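Side-chain contact in odorant binding protein 4 (Chrysopa pallens, PDB 6JPM), which probably binds small odorant molecules and is a secreted insect odorant-binding protein: residues C49-M54 and N103-L108. Numbering follows the deposited sequence.
Sequences CILETM and NFAKCL
In the mainly helical core of an insect odorant-binding protein, helix 41-53 meets helix 99-111 through one leucine, Leu51, which reaches across to Phe104 and Ala105. The backbones stay well apart, with Leu51 CA 8.6 Å from Ala105 CA, and the leucine methyls bridge the span. Leu51 CD1 comes closest, at the edge of the Phe104 ring and near its plane, 4.0 Å from Phe104 CD2. Leu51 CD2 stands a little farther from the ring, about 4.4 Å from Phe104 CE2, and Leu51 CD1 is 4.5 Å from Ala105 CB, a looser approach. No hydrogen bond crosses; all three touching residues are buried, and the contact hides about 105 Å² over both sides together. The phenyl ring is delivered by a first torsion that sets CG anti to the backbone N (chi1 179°). One face of the ring is occupied from within its own helix: Leu108, one turn on, places CG 4.0 Å above the plane, offset toward the rim.

The PBP/GOBP fold has three interlocked disulfides, here Cys18-Cys49, Cys45-Cys98 and Cys89-Cys107. The second joins helix 41-53 to the residue just before helix 99-111; the others tie Cys49 to helix 4-22 and Cys107 to helix 76-89, whose side also receives Phe104 and Leu108. Phe104 touches Cys89 there, and Ala105 touches Phe32 of helix 26-32.

Toward the end of helix 41-53, Cys49 O accepts two bonds from Thr53, one from the backbone N and one from Thr53 OG1 at 2.9 Å. The donors arrive from opposite faces of the carbonyl plane, the hydroxyl tilted 33° from it, and this second bond pins the threonine side chain back against its own helix.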
# COMPACT_ATOMS: atom_id res chain seq x y z
N CYS A 49 -2.51 6.67 -5.11
CA CYS A 49 -1.65 6.59 -6.30
C CYS A 49 -0.86 5.28 -6.25
O CYS A 49 -0.85 4.64 -7.19
CB CYS A 49 -0.70 7.77 -6.39
SG CYS A 49 0.37 7.74 -7.84
N ILE A 50 -0.25 4.95 -5.12
CA ILE A 50 0.57 3.75 -5.02
C ILE A 50 -0.29 2.51 -5.26
O ILE A 50 0.05 1.65 -6.08
CB ILE A 50 1.27 3.68 -3.65
CG1 ILE A 50 2.43 4.70 -3.55
CG2 ILE A 50 1.73 2.26 -3.35
CD1 ILE A 50 3.55 4.52 -4.59
N LEU A 51 -1.41 2.41 -4.55
CA LEU A 51 -2.24 1.21 -4.64
C LEU A 51 -3.00 1.13 -5.96
O LEU A 51 -3.27 0.03 -6.44
CB LEU A 51 -3.19 1.14 -3.45
CG LEU A 51 -2.49 0.82 -2.13
CD1 LEU A 51 -3.34 1.28 -0.95
CD2 LEU A 51 -2.20 -0.71 -2.04
N GLU A 52 -3.33 2.27 -6.58
CA GLU A 52 -3.83 2.21 -7.95
C GLU A 52 -2.75 1.70 -8.90
O GLU A 52 -3.02 0.85 -9.76
CB GLU A 52 -4.32 3.59 -8.41
CG GLU A 52 -5.74 3.94 -7.97
CD GLU A 52 -6.21 5.25 -8.58
OE1 GLU A 52 -5.39 5.91 -9.26
OE2 GLU A 52 -7.38 5.64 -8.36
N THR A 53 -1.52 2.18 -8.74
CA THR A 53 -0.43 1.73 -9.60
C THR A 53 -0.15 0.24 -9.42
O THR A 53 0.18 -0.44 -10.39
CB THR A 53 0.82 2.55 -9.31
OG1 THR A 53 0.53 3.92 -9.58
CG2 THR A 53 2.00 2.11 -10.16
N MET A 54 -0.30 -0.28 -8.20
CA MET A 54 -0.19 -1.71 -7.98
C MET A 54 -1.41 -2.48 -8.46
O MET A 54 -1.39 -3.72 -8.42
CB MET A 54 0.03 -2.01 -6.50
CG MET A 54 1.35 -1.47 -5.94
SD MET A 54 1.36 -1.56 -4.13
CE MET A 54 1.64 -3.31 -3.86
N ASN A 103 -6.96 4.43 4.17
CA ASN A 103 -7.46 3.64 5.31
C ASN A 103 -7.06 2.18 5.19
O ASN A 103 -6.70 1.55 6.18
CB ASN A 103 -8.98 3.77 5.41
CG ASN A 103 -9.41 5.12 5.96
OD1 ASN A 103 -8.70 5.71 6.78
ND2 ASN A 103 -10.55 5.62 5.49
N PHE A 104 -7.17 1.62 3.98
CA PHE A 104 -6.68 0.26 3.73
C PHE A 104 -5.20 0.14 4.09
O PHE A 104 -4.80 -0.82 4.75
CB PHE A 104 -6.91 -0.09 2.26
CG PHE A 104 -6.42 -1.47 1.86
CD1 PHE A 104 -6.98 -2.62 2.41
CD2 PHE A 104 -5.41 -1.61 0.91
CE1 PHE A 104 -6.54 -3.90 2.04
CE2 PHE A 104 -4.96 -2.87 0.54
CZ PHE A 104 -5.53 -4.02 1.11
N ALA A 105 -4.38 1.12 3.69
CA ALA A 105 -2.94 1.06 3.96
C ALA A 105 -2.66 1.10 5.46
O ALA A 105 -1.80 0.37 5.96
CB ALA A 105 -2.22 2.21 3.26
N LYS A 106 -3.32 2.00 6.19
CA LYS A 106 -3.12 2.07 7.64
C LYS A 106 -3.44 0.73 8.27
O LYS A 106 -2.74 0.28 9.18
CB LYS A 106 -4.01 3.14 8.28
CG LYS A 106 -3.76 4.55 7.85
CD LYS A 106 -4.40 5.52 8.84
CE LYS A 106 -5.88 5.24 9.01
NZ LYS A 106 -6.54 6.24 9.88
N CYS A 107 -4.52 0.08 7.81
CA CYS A 107 -4.89 -1.22 8.35
C CYS A 107 -3.80 -2.24 8.08
O CYS A 107 -3.42 -3.01 8.97
CB CYS A 107 -6.23 -1.68 7.75
SG CYS A 107 -6.82 -3.27 8.42
N LEU A 108 -3.29 -2.27 6.85
CA LEU A 108 -2.27 -3.24 6.49
C LEU A 108 -1.05 -3.09 7.39
O LEU A 108 -0.50 -4.09 7.88
CB LEU A 108 -1.85 -3.08 5.04
CG LEU A 108 -2.82 -3.58 3.98
CD1 LEU A 108 -2.19 -3.37 2.63
CD2 LEU A 108 -3.17 -5.05 4.22